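Chitinase A (Cycas revoluta, PDB 4MNK) probably hydrolyses chitin, as a plant class V chitinase of glycosyl hydrolase family 18, and here holds bound N-acetylglucosamine oligosaccharides. Local coordinates at residues S102-A107 / S136-A141; L106-G111 / R147-P152; F179-L184 / A227-E232; A204-R209 / G303-Q308; R283-T288 / Y294-N299. All coordinates share one frame; numbering follows the deposited sequence. Where two conformers were deposited one is given.

Interaction 1 of 5, residues S102-A107 / S136-A141; sequences SSIALA and SELTAA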
# COMPACT_ATOMS: atom_id res chain seq x y z
N SER A 102 22.80 -3.31 4.40
CA SER A 102 22.57 -1.91 4.04
C SER A 102 21.16 -1.41 4.38
O SER A 102 21.00 -0.23 4.71
CB SER A 102 22.90 -1.64 2.57
OG SER A 102 22.03 -2.36 1.71
N SER A 103 20.17 -2.29 4.31
CA SER A 103 18.79 -1.90 4.63
C SER A 103 18.62 -1.60 6.12
O SER A 103 17.98 -0.62 6.49
CB SER A 103 17.79 -2.96 4.17
OG SER A 103 17.99 -4.19 4.84
N ILE A 104 19.21 -2.45 6.96
CA ILE A 104 19.19 -2.24 8.41
C ILE A 104 19.93 -0.94 8.76
O ILE A 104 19.43 -0.13 9.53
CB ILE A 104 19.76 -3.46 9.16
CG1 ILE A 104 18.81 -4.65 9.02
CG2 ILE A 104 20.03 -3.13 10.63
CD1 ILE A 104 19.42 -5.98 9.37
N ALA A 105 21.10 -0.75 8.15
CA ALA A 105 21.89 0.47 8.35
C ALA A 105 21.13 1.72 7.92
O ALA A 105 21.20 2.75 8.59
CB ALA A 105 23.22 0.37 7.62
N LEU A 106 20.39 1.62 6.81
CA LEU A 106 19.61 2.73 6.29
C LEU A 106 18.51 3.17 7.26
O LEU A 106 18.34 4.37 7.53
CB LEU A 106 19.00 2.36 4.94
CG LEU A 106 18.35 3.49 4.14
CD1 LEU A 106 19.40 4.37 3.51
CD2 LEU A 106 17.45 2.91 3.07
N ALA A 107 17.76 2.20 7.80
CA ALA A 107 16.69 2.51 8.74
C ALA A 107 17.25 3.23 9.97
O ALA A 107 16.71 4.25 10.40
CB ALA A 107 15.94 1.25 9.14
N SER A 136 14.07 -14.41 5.16
CA SER A 136 14.56 -15.18 6.30
C SER A 136 15.87 -14.59 6.83
O SER A 136 16.06 -14.43 8.04
CB SER A 136 14.74 -16.65 5.93
OG SER A 136 15.14 -17.41 7.06
N GLU A 137 16.77 -14.24 5.91
CA GLU A 137 18.05 -13.63 6.26
C GLU A 137 17.86 -12.24 6.88
O GLU A 137 18.56 -11.88 7.83
CB GLU A 137 18.97 -13.57 5.03
CG GLU A 137 19.48 -14.96 4.60
CD GLU A 137 19.89 -15.05 3.14
OE1 GLU A 137 20.01 -14.01 2.46
OE2 GLU A 137 20.11 -16.19 2.66
N LEU A 138 16.90 -11.48 6.36
CA LEU A 138 16.60 -10.16 6.90
C LEU A 138 16.05 -10.23 8.33
O LEU A 138 16.48 -9.48 9.20
CB LEU A 138 15.64 -9.41 5.97
CG LEU A 138 15.31 -7.95 6.31
CD1 LEU A 138 16.56 -7.09 6.48
CD2 LEU A 138 14.41 -7.38 5.23
N THR A 139 15.11 -11.15 8.56
CA THR A 139 14.56 -11.37 9.90
C THR A 139 15.66 -11.67 10.92
O THR A 139 15.70 -11.07 11.99
CB THR A 139 13.51 -12.51 9.89
OG1 THR A 139 12.42 -12.16 9.03
CG2 THR A 139 12.98 -12.78 11.29
N ALA A 140 16.56 -12.59 10.57
CA ALA A 140 17.67 -12.97 11.44
C ALA A 140 18.61 -11.79 11.74
O ALA A 140 19.01 -11.58 12.88
CB ALA A 140 18.45 -14.13 10.84
N ALA A 141 18.94 -11.03 10.70
CA ALA A 141 19.84 -9.89 10.86
C ALA A 141 19.21 -8.77 11.69
O ALA A 141 19.90 -8.08 12.44
CB ALA A 141 20.30 -9.38 9.52

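Interaction 2 of 5, residues L106-G111 / R147-P152; sequences LARRYG and RTSGKP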
# COMPACT_ATOMS: atom_id res chain seq x y z
N LEU A 106 20.39 1.62 6.81
CA LEU A 106 19.61 2.73 6.29
C LEU A 106 18.51 3.17 7.26
O LEU A 106 18.34 4.37 7.53
CB LEU A 106 19.00 2.36 4.94
CG LEU A 106 18.35 3.49 4.14
CD1 LEU A 106 19.40 4.37 3.51
CD2 LEU A 106 17.45 2.91 3.07
N ALA A 107 17.76 2.20 7.80
CA ALA A 107 16.69 2.51 8.74
C ALA A 107 17.25 3.23 9.97
O ALA A 107 16.71 4.25 10.40
CB ALA A 107 15.94 1.25 9.14
N ARG A 108 18.35 2.72 10.51
CA ARG A 108 18.99 3.36 11.67
C ARG A 108 19.55 4.74 11.33
O ARG A 108 19.43 5.66 12.13
CB ARG A 108 20.08 2.46 12.26
CG ARG A 108 19.58 1.15 12.85
CD ARG A 108 18.51 1.35 13.92
NE ARG A 108 18.24 0.12 14.65
CZ ARG A 108 17.19 -0.08 15.44
NH1 ARG A 108 16.27 0.86 15.60
NH2 ARG A 108 17.05 -1.25 16.05
N ARG A 109 20.13 4.87 10.14
CA ARG A 109 20.77 6.13 9.74
C ARG A 109 19.80 7.31 9.66
O ARG A 109 20.17 8.44 9.99
CB ARG A 109 21.51 5.95 8.41
CG ARG A 109 22.34 7.15 8.01
CD ARG A 109 23.38 6.78 6.96
NE ARG A 109 24.37 5.83 7.48
CZ ARG A 109 24.49 4.57 7.08
NH1 ARG A 109 25.42 3.79 7.61
NH2 ARG A 109 23.68 4.09 6.15
N TYR A 110 18.56 7.05 9.23
CA TYR A 110 17.56 8.11 9.12
C TYR A 110 16.54 8.15 10.26
O TYR A 110 15.64 8.98 10.25
CB TYR A 110 16.85 8.04 7.77
CG TYR A 110 17.74 8.30 6.57
CD1 TYR A 110 17.87 7.34 5.57
CD2 TYR A 110 18.45 9.49 6.44
CE1 TYR A 110 18.68 7.57 4.47
CE2 TYR A 110 19.27 9.73 5.34
CZ TYR A 110 19.38 8.76 4.36
OH TYR A 110 20.18 8.97 3.27
N GLY A 111 16.69 7.26 11.24
CA GLY A 111 15.83 7.28 12.42
C GLY A 111 14.46 6.64 12.23
O GLY A 111 13.50 7.00 12.93
N ARG A 147 20.20 -7.23 19.23
CA ARG A 147 21.06 -7.80 20.27
C ARG A 147 22.34 -6.98 20.47
O ARG A 147 22.72 -6.70 21.60
CB ARG A 147 21.39 -9.25 19.95
N THR A 148 22.98 -6.60 19.36
CA THR A 148 24.25 -5.88 19.41
C THR A 148 24.10 -4.40 19.78
O THR A 148 24.95 -3.85 20.48
CB THR A 148 25.05 -6.01 18.09
OG1 THR A 148 24.27 -5.51 17.00
CG2 THR A 148 25.43 -7.46 17.82
N SER A 149 23.02 -3.78 19.32
CA SER A 149 22.76 -2.36 19.60
C SER A 149 22.05 -2.13 20.94
O SER A 149 22.20 -1.07 21.55
CB SER A 149 21.94 -1.73 18.47
OG SER A 149 20.60 -2.19 18.49
N GLY A 150 21.28 -3.12 21.37
CA GLY A 150 20.49 -3.01 22.60
C GLY A 150 19.13 -2.36 22.38
O GLY A 150 18.32 -2.28 23.30
N LYS A 151 18.89 -1.90 21.16
CA LYS A 151 17.65 -1.23 20.79
C LYS A 151 16.56 -2.25 20.46
O LYS A 151 16.87 -3.38 20.09
CB LYS A 151 17.88 -0.31 19.59
CG LYS A 151 18.90 0.80 19.82
CD LYS A 151 19.18 1.54 18.52
CE LYS A 151 20.33 2.53 18.70
NZ LYS A 151 20.66 3.22 17.42
N PRO A 152 15.27 -1.85 20.60
CA PRO A 152 14.19 -2.72 20.13
C PRO A 152 14.39 -3.05 18.65
O PRO A 152 14.83 -2.19 17.88
CB PRO A 152 12.94 -1.86 20.30
CG PRO A 152 13.29 -0.88 21.35
CD PRO A 152 14.76 -0.62 21.21
O HOH W 1 13.86 0.16 17.21

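Interaction 3 of 5, residues F179-L184 / A227-E232; sequences FIAAGL and AGMPPE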
# COMPACT_ATOMS: atom_id res chain seq x y z
N PHE A 179 5.39 -18.76 7.48
CA PHE A 179 6.69 -18.11 7.30
C PHE A 179 6.58 -16.60 7.56
O PHE A 179 7.35 -16.03 8.34
CB PHE A 179 7.20 -18.37 5.88
CG PHE A 179 8.45 -17.61 5.52
CD1 PHE A 179 9.69 -18.21 5.65
CD2 PHE A 179 8.37 -16.31 5.02
CE1 PHE A 179 10.85 -17.51 5.32
CE2 PHE A 179 9.53 -15.61 4.69
CZ PHE A 179 10.77 -16.21 4.83
N ILE A 180 5.61 -15.97 6.90
CA ILE A 180 5.39 -14.53 7.01
C ILE A 180 5.03 -14.12 8.44
O ILE A 180 5.58 -13.15 8.97
CB ILE A 180 4.31 -14.05 6.01
CG1 ILE A 180 4.85 -14.10 4.57
CG2 ILE A 180 3.83 -12.65 6.36
CD1 ILE A 180 3.79 -13.92 3.50
N ALA A 181 4.12 -14.86 9.07
CA ALA A 181 3.70 -14.55 10.43
C ALA A 181 4.85 -14.63 11.44
O ALA A 181 4.89 -13.87 12.41
CB ALA A 181 2.55 -15.46 10.86
N ALA A 182 5.79 -15.54 11.20
CA ALA A 182 6.94 -15.70 12.08
C ALA A 182 8.00 -14.62 11.87
O ALA A 182 8.62 -14.16 12.83
CB ALA A 182 7.54 -17.08 11.92
N GLY A 183 8.18 -14.20 10.62
CA GLY A 183 9.26 -13.28 10.27
C GLY A 183 8.91 -11.80 10.25
O GLY A 183 9.81 -10.96 10.35
N LEU A 184 7.62 -11.50 10.12
CA LEU A 184 7.16 -10.12 9.91
C LEU A 184 6.17 -9.68 10.98
O LEU A 184 5.45 -10.49 11.55
CB LEU A 184 6.50 -9.97 8.54
CG LEU A 184 7.39 -9.75 7.31
CD1 LEU A 184 8.18 -10.99 6.93
CD2 LEU A 184 6.54 -9.30 6.14
N ALA A 227 -5.75 -19.63 4.66
CA ALA A 227 -4.42 -20.22 4.57
C ALA A 227 -3.77 -20.36 5.95
O ALA A 227 -2.83 -21.14 6.11
CB ALA A 227 -3.54 -19.40 3.64
N GLY A 228 -4.26 -19.59 6.92
CA GLY A 228 -3.78 -19.69 8.30
C GLY A 228 -3.07 -18.46 8.84
O GLY A 228 -2.42 -18.53 9.88
N MET A 229 -3.18 -17.33 8.14
CA MET A 229 -2.58 -16.09 8.62
C MET A 229 -3.31 -15.62 9.88
O MET A 229 -4.54 -15.49 9.86
CB MET A 229 -2.62 -15.00 7.55
CG MET A 229 -1.89 -13.73 7.96
SD MET A 229 -0.10 -13.95 7.95
CE MET A 229 0.25 -13.65 6.21
N PRO A 230 -2.56 -15.37 10.98
CA PRO A 230 -3.20 -14.75 12.14
C PRO A 230 -3.82 -13.43 11.70
O PRO A 230 -3.15 -12.64 11.03
CB PRO A 230 -2.03 -14.51 13.10
CG PRO A 230 -0.99 -15.49 12.69
CD PRO A 230 -1.13 -15.61 11.20
N PRO A 231 -5.10 -13.18 12.07
CA PRO A 231 -5.82 -12.01 11.57
C PRO A 231 -5.12 -10.69 11.90
O PRO A 231 -5.16 -9.76 11.08
CB PRO A 231 -7.18 -12.10 12.28
CG PRO A 231 -6.94 -12.98 13.47
CD PRO A 231 -5.91 -13.96 13.02
N GLU A 232 -4.48 -10.62 13.06
CA GLU A 232 -3.77 -9.41 13.49
C GLU A 232 -2.54 -9.06 12.62
O GLU A 232 -2.03 -7.95 12.69
CB GLU A 232 -3.39 -9.50 14.98
CG GLU A 232 -2.22 -10.42 15.31
CD GLU A 232 -2.61 -11.88 15.53
OE1 GLU A 232 -1.74 -12.66 15.96
OE2 GLU A 232 -3.78 -12.26 15.28

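Interaction 4 of 5, residues A204-R209 / G303-Q308; sequences APAALR and GYDNQQ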
# COMPACT_ATOMS: atom_id res chain seq x y z
N ALA A 204 -15.92 -0.94 -9.84
CA ALA A 204 -15.45 -0.47 -8.53
C ALA A 204 -14.02 -0.96 -8.29
O ALA A 204 -13.81 -2.15 -8.05
CB ALA A 204 -16.39 -0.97 -7.44
N PRO A 205 -13.03 -0.05 -8.36
CA PRO A 205 -11.62 -0.45 -8.34
C PRO A 205 -11.16 -1.10 -7.03
O PRO A 205 -10.16 -1.82 -7.03
CB PRO A 205 -10.87 0.86 -8.57
CG PRO A 205 -11.87 1.79 -9.16
CD PRO A 205 -13.17 1.41 -8.55
N ALA A 206 -11.88 -0.85 -5.94
CA ALA A 206 -11.50 -1.42 -4.65
C ALA A 206 -12.70 -2.03 -3.91
O ALA A 206 -12.76 -2.01 -2.68
CB ALA A 206 -10.78 -0.38 -3.79
N ALA A 207 -13.63 -2.60 -4.67
CA ALA A 207 -14.83 -3.22 -4.12
C ALA A 207 -14.53 -4.08 -2.89
O ALA A 207 -13.66 -4.96 -2.93
CB ALA A 207 -15.51 -4.06 -5.19
N LEU A 208 -15.25 -3.82 -1.80
CA LEU A 208 -15.16 -4.66 -0.61
C LEU A 208 -15.74 -6.05 -0.88
O LEU A 208 -15.16 -7.06 -0.47
CB LEU A 208 -15.87 -4.01 0.58
CG LEU A 208 -15.89 -4.80 1.89
CD1 LEU A 208 -14.48 -5.13 2.38
CD2 LEU A 208 -16.66 -4.03 2.95
N ARG A 209 -16.88 -6.08 -1.55
CA ARG A 209 -17.52 -7.33 -1.94
C ARG A 209 -18.29 -7.14 -3.24
O ARG A 209 -18.42 -6.02 -3.74
CB ARG A 209 -18.39 -7.92 -0.81
CG ARG A 209 -19.37 -6.96 -0.16
CD ARG A 209 -20.24 -7.65 0.89
NE ARG A 209 -19.49 -8.10 2.07
CZ ARG A 209 -19.25 -7.36 3.15
NH1 ARG A 209 -19.69 -6.10 3.22
NH2 ARG A 209 -18.56 -7.87 4.16
N GLY A 303 -14.14 5.78 -10.16
CA GLY A 303 -14.53 4.94 -9.02
C GLY A 303 -13.49 5.07 -7.92
O GLY A 303 -12.29 5.07 -8.20
N TYR A 304 -13.95 5.19 -6.68
CA TYR A 304 -13.07 5.52 -5.56
C TYR A 304 -13.74 5.17 -4.23
O TYR A 304 -14.87 4.68 -4.20
CB TYR A 304 -12.72 7.02 -5.58
CG TYR A 304 -13.94 7.91 -5.52
CD1 TYR A 304 -14.33 8.52 -4.32
CD2 TYR A 304 -14.74 8.12 -6.64
CE1 TYR A 304 -15.47 9.33 -4.26
CE2 TYR A 304 -15.88 8.91 -6.59
CZ TYR A 304 -16.23 9.51 -5.40
OH TYR A 304 -17.36 10.30 -5.37
N ASP A 305 -13.02 5.41 -3.14
CA ASP A 305 -13.58 5.29 -1.81
C ASP A 305 -13.93 6.66 -1.24
O ASP A 305 -13.14 7.60 -1.35
CB ASP A 305 -12.62 4.55 -0.88
CG ASP A 305 -12.72 3.05 -1.03
OD1 ASP A 305 -13.79 2.49 -0.69
OD2 ASP A 305 -11.74 2.43 -1.50
N ASN A 306 -15.11 6.76 -0.65
CA ASN A 306 -15.53 8.00 -0.01
C ASN A 306 -15.72 7.84 1.49
O ASN A 306 -15.36 6.80 2.06
CB ASN A 306 -16.76 8.61 -0.70
CG ASN A 306 -18.05 7.83 -0.44
OD1 ASN A 306 -18.06 6.81 0.25
ND2 ASN A 306 -19.14 8.32 -1.00
N GLN A 307 -16.29 8.85 2.12
CA GLN A 307 -16.46 8.86 3.57
C GLN A 307 -17.24 7.64 4.06
O GLN A 307 -16.86 6.99 5.04
CB GLN A 307 -17.14 10.17 3.99
CG GLN A 307 -16.31 11.44 3.72
CD GLN A 307 -16.59 12.13 2.38
OE1 GLN A 307 -16.71 11.49 1.33
NE2 GLN A 307 -16.66 13.46 2.41
N GLN A 308 -18.31 7.30 3.35
CA GLN A 308 -19.14 6.15 3.70
C GLN A 308 -18.44 4.82 3.48
O GLN A 308 -18.44 3.96 4.36
CB GLN A 308 -20.47 6.19 2.94
CG GLN A 308 -21.44 5.11 3.38
CD GLN A 308 -22.81 5.25 2.75
OE1 GLN A 308 -23.03 6.09 1.88
NE2 GLN A 308 -23.75 4.44 3.21

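Interaction 5 of 5, residues R283-T288 / Y294-N299; sequences REVFDT and YAYKDN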
# COMPACT_ATOMS: atom_id res chain seq x y z
N ARG A 283 -21.50 14.25 -10.34
CA ARG A 283 -22.45 13.64 -9.41
C ARG A 283 -21.81 12.44 -8.72
O ARG A 283 -21.32 11.53 -9.38
CB ARG A 283 -23.72 13.20 -10.15
CG ARG A 283 -24.80 12.63 -9.23
CD ARG A 283 -26.05 12.21 -9.99
NE ARG A 283 -26.71 13.33 -10.66
CZ ARG A 283 -27.63 14.12 -10.10
NH1 ARG A 283 -28.02 13.92 -8.84
NH2 ARG A 283 -28.16 15.11 -10.80
N GLU A 284 -21.83 12.46 -7.39
CA GLU A 284 -21.34 11.34 -6.59
C GLU A 284 -22.46 10.34 -6.33
O GLU A 284 -23.59 10.72 -6.00
CB GLU A 284 -20.77 11.83 -5.25
CG GLU A 284 -20.40 10.69 -4.30
CD GLU A 284 -19.66 11.16 -3.07
OE1 GLU A 284 -18.47 10.82 -2.94
OE2 GLU A 284 -20.27 11.87 -2.24
N VAL A 285 -22.13 9.06 -6.47
CA VAL A 285 -23.05 7.97 -6.20
C VAL A 285 -22.37 6.98 -5.26
O VAL A 285 -21.21 6.62 -5.47
CB VAL A 285 -23.47 7.24 -7.50
CG1 VAL A 285 -24.47 6.13 -7.21
CG2 VAL A 285 -24.04 8.21 -8.52
N PHE A 286 -23.07 6.56 -4.22
CA PHE A 286 -22.60 5.47 -3.38
C PHE A 286 -23.17 4.17 -3.91
O PHE A 286 -24.37 4.06 -4.15
CB PHE A 286 -22.99 5.67 -1.92
CG PHE A 286 -22.63 4.51 -1.03
CD1 PHE A 286 -23.61 3.64 -0.58
CD2 PHE A 286 -21.31 4.29 -0.66
CE1 PHE A 286 -23.28 2.56 0.23
CE2 PHE A 286 -20.97 3.21 0.15
CZ PHE A 286 -21.96 2.35 0.60
N ASP A 287 -22.30 3.18 -4.10
CA ASP A 287 -22.73 1.87 -4.56
C ASP A 287 -22.70 0.86 -3.42
O ASP A 287 -21.64 0.37 -3.03
CB ASP A 287 -21.85 1.38 -5.72
CG ASP A 287 -22.43 0.16 -6.39
OD1 ASP A 287 -23.50 0.28 -7.01
OD2 ASP A 287 -21.82 -0.93 -6.28
N THR A 288 -23.88 0.54 -2.90
CA THR A 288 -23.97 -0.36 -1.76
C THR A 288 -23.58 -1.80 -2.09
O THR A 288 -23.08 -2.52 -1.24
CB THR A 288 -25.36 -0.28 -1.08
OG1 THR A 288 -25.31 -0.99 0.17
CG2 THR A 288 -26.46 -0.87 -1.95
N TYR A 294 -18.69 6.26 -6.86
CA TYR A 294 -18.25 6.74 -8.15
C TYR A 294 -18.81 8.13 -8.42
O TYR A 294 -19.78 8.55 -7.78
CB TYR A 294 -18.57 5.76 -9.28
CG TYR A 294 -20.03 5.39 -9.49
CD1 TYR A 294 -20.81 6.08 -10.42
CD2 TYR A 294 -20.60 4.32 -8.81
CE1 TYR A 294 -22.15 5.73 -10.63
CE2 TYR A 294 -21.93 3.96 -9.01
CZ TYR A 294 -22.70 4.67 -9.92
OH TYR A 294 -24.01 4.31 -10.13
N ALA A 295 -18.17 8.84 -9.34
CA ALA A 295 -18.60 10.18 -9.71
C ALA A 295 -18.42 10.36 -11.20
O ALA A 295 -17.48 9.82 -11.79
CB ALA A 295 -17.82 11.23 -8.94
N TYR A 296 -19.33 11.10 -11.81
CA TYR A 296 -19.29 11.31 -13.25
C TYR A 296 -19.73 12.70 -13.65
O TYR A 296 -20.57 13.31 -12.98
CB TYR A 296 -20.12 10.24 -13.98
CG TYR A 296 -21.60 10.28 -13.64
CD1 TYR A 296 -22.11 9.52 -12.58
CD2 TYR A 296 -22.48 11.09 -14.35
CE1 TYR A 296 -23.46 9.56 -12.26
CE2 TYR A 296 -23.83 11.14 -14.04
CZ TYR A 296 -24.31 10.38 -12.99
OH TYR A 296 -25.65 10.42 -12.68
N LYS A 297 -19.16 13.19 -14.74
CA LYS A 297 -19.57 14.43 -15.37
C LYS A 297 -19.21 14.30 -16.84
O LYS A 297 -18.09 13.92 -17.17
CB LYS A 297 -18.86 15.65 -14.76
CG LYS A 297 -19.48 16.98 -15.19
CD LYS A 297 -18.87 18.18 -14.48
CE LYS A 297 -17.72 18.78 -15.26
NZ LYS A 297 -17.20 20.03 -14.64
N ASP A 298 -20.17 14.61 -17.71
CA ASP A 298 -19.98 14.47 -19.15
C ASP A 298 -19.41 13.09 -19.48
O ASP A 298 -20.04 12.08 -19.14
CB ASP A 298 -19.15 15.65 -19.69
CG ASP A 298 -19.84 16.99 -19.46
OD1 ASP A 298 -21.07 17.06 -19.67
OD2 ASP A 298 -19.17 17.96 -19.06
N ASN A 299 -18.23 13.01 -20.10
CA ASN A 299 -17.65 11.71 -20.45
C ASN A 299 -16.62 11.15 -19.47
O ASN A 299 -15.92 10.19 -19.79
CB ASN A 299 -17.08 11.74 -21.88
CG ASN A 299 -15.84 12.60 -22.00
OD1 ASN A 299 -15.69 13.60 -21.30
ND2 ASN A 299 -14.95 12.22 -22.91
O HOH W 2 -24.82 2.42 -8.03

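Interaction 1 of 5, residues S102-A107 / S136-A141
I104 reaches out from helix 93-110 and ends against A141 of helix 125-149. It buries more surface here than any other residue of the two segments. The touch is methyl to methyl: I104 CD1 lies 3.5 Å from A141 CB. I104 CD1 also rests near the backbone, 3.6 Å from A141 C. The side chain gets there by a simple shape. CG1 stands anti to the carbonyl carbon and beside the backbone N (chi1 -69°), and CD1 continues it almost straight.

L138 comes the other way. It runs past I104 in the opposite direction, so the two side chains meet along their flanks. The nearest pair is I104 CG1 and L138 CD1, 4.2 Å apart, a loose contact. L138 CD1 also comes near the hydroxyl of S103, but S103 was built in two positions, so that touch is less certain. In the conformer given, the S103 hydroxyl bonds to F99 O of its own helix.

No hydrogen bond crosses between the segments. Their axes pass 10.9 Å apart at a crossing angle of -47°, and small A141 leaves room for the isoleucine tip. V100 of helix 93-110 touches both L138 and A141, and L154 lies against I104. Strand 114-119 of the barrel packs beneath, with L115 on S103 and L117 on L138.

Interaction 2 of 5, residues L106-G111 / R147-P152
R108 sends its guanidinium from the last turn of helix 93-110 to the loop that follows helix 125-149. R108 NH2 donates to P152 O at 3.0 Å. The bond is nearly straight, 166° at the hydrogen, and the acceptor lies in the guanidinium plane.

A water supports the same carbonyl. It accepts from R108 NH1 at 3.0 Å and donates to P152 O at 2.6 Å. P152 O is thus held by two donors: NH2 reaches it directly and NH1 reaches it through the water.

K151 covers one face of the group. Its CD sits 4.0 Å above the guanidinium plane, over the centre, and the two long side chains run past each other in opposite directions. The contact is made by the aliphatic part of the lysine. The like charges stay apart, R108 NE 4.8 Å from K151 NZ. E145 forms a salt bridge to R108 NE and probably eases this proximity.

The R108 side chain bends at chi2 (-56°), which turns its end toward the loop. Within 147-152, S149 OG accepts from K151 N at 3.2 Å, forming an ST turn. S149 OG is also bonded to E145 O. G150, with positive phi, takes the chain out of the helix.

G111 closes helix 93-110 with a Schellman motif. The contact ties the end of this helix to the loop between helix 125-149 and strand 155-161. Both helix ends lead into parallel strands of the TIM barrel, 114-119 and 155-161, on the side away from the catalytic end.

Interaction 3 of 5, residues F179-L184 / A227-E232
M229 lays its terminal methyl over the branched side of I180, with M229 CE 3.7 Å from I180 CG2. The two side chains cross at about a right angle. M229 reaches there by folding: CG leaves anti to the backbone N (chi1 -174°), then the chain bends at both chi2 and chi3. The bends bring CE back to helix 177-183.

The sulfur of M229 passes A181 more loosely, with SD 4.2 Å from A181 CB. The same A181 methyl meets the ring of P230, whose CD is 3.7 Å away. A181 CB therefore touches two consecutive residues of the loop, and its small size lets the loop come close. All these contacts are apolar.

Further out, V177 of the same helix also touches M229. K233 NZ bonds to A181 O and L184 O near the C-terminal end of the helix. G228, at positive phi, ends helix 217-227 with a Schellman motif just before M229.

The contact joins helix 177-183 to the loop after helix 217-227. They lead into strands 186-190 and 234-247, parallel neighbours in the TIM barrel. This is packing between adjacent helix-to-strand connections of the barrel.

Interaction 4 of 5, residues A204-R209 / G303-Q308
P205 and A206 lie in an irregular run of chain that passes the end of strand 300-304 at G303-D305, with no hydrogen bond between the two segments. The P205 ring does most of the touching. Its CG lies 3.4 Å from G303 O, and its CD 3.7 Å from the G303 carbonyl carbon. G303 has no side chain, and the ring fills the place a CB there would need. Replacing P205 by an alanine removes CG and CD, and would probably open a gap beside the G303 peptide and leave this part of the loop freer to move.

A206 makes the second touch. Its CB is 3.7 Å from D305 OD2, a methyl beside a carboxylate oxygen. The carboxylate has polar partners elsewhere. OD2 forms a salt bridge with K313, and OD1 bonds to S309 OG. K313 NZ also bonds to A206 O, so one lysine ties both segments together from helix 307-319.

Strand 300-304 belongs to the α+β insertion that family 18 chitinases of this class carry between the seventh barrel strand and its helix. Here the chain leaves that insertion. N306 is the N-cap of helix 307-319: its side chain caps a backbone N of the first turn, and S309 OG takes N306 N in return, as in a capping box.

The P205 side chain is about 9 Å from a bound N-acetylglucosamine. Both P205, by side-chain contact, and G303, by a backbone hydrogen bond, meet R243, which lines the sugar pocket. A206 touches Y192, also of that pocket.

Interaction 5 of 5, residues R283-T288 / Y294-N299
Strands 283-287 and 292-297 form a β hairpin, and V285 and Y294 are one of its hydrogen-bonded pairs. V285 N donates to Y294 O at 2.7 Å, and Y294 N returns a bond to V285 O at 2.9 Å. R283 and Y296 make the next. E284 and A295 between them are a non-hydrogen-bonded pair.

On the face shared by R283, V285, Y294 and Y296, each aromatic ring lies beside its partner. V285 CB sits over the Y294 ring in a CH-pi contact, 3.8 Å from the ring centroid. Y294 CG lies between the backbone N and the carbonyl carbon (chi1 59°), laying one ring face alongside V285 CB. Y296 takes R283 CB over one face, and R283 CD runs alongside to 3.3 Å from Y296 OH.

A water links D287 OD1 (2.7 Å) to Y294 OH (2.9 Å). W301 of the next strand stacks with the Y294 ring. A serine in place of Y294 is likely to uncover V285, leave W301 without its stacking partner and take from the water its bond to the phenol.

With strand 300-304 the hairpin forms an antiparallel sheet in the α+β insertion typical of these family 18 chitinases.

How the interactions relate
Interactions 1 and 2 use the same two helices, 93-110 and 125-149, with centres 10 Å apart. Interaction 1 is buried and apolar; interaction 2 lies at the surface and is polar, built on a charged group, a carbonyl and a water. Interaction 3 is partly buried and apolar, and touches interaction 1 through T139 OG1 and G183 O, a probable hydrogen bond. Interactions 4 and 5 lie across the chain's centre from interactions 1 and 2. They use neighbouring strands, 300-304 and 292-297, and E284 probably bonds to Y304, and weakly to N306. Interaction 4 is buried and has no direct bond between its segments, whereas interaction 5 is partly buried and rests on backbone pairing and aromatic packing.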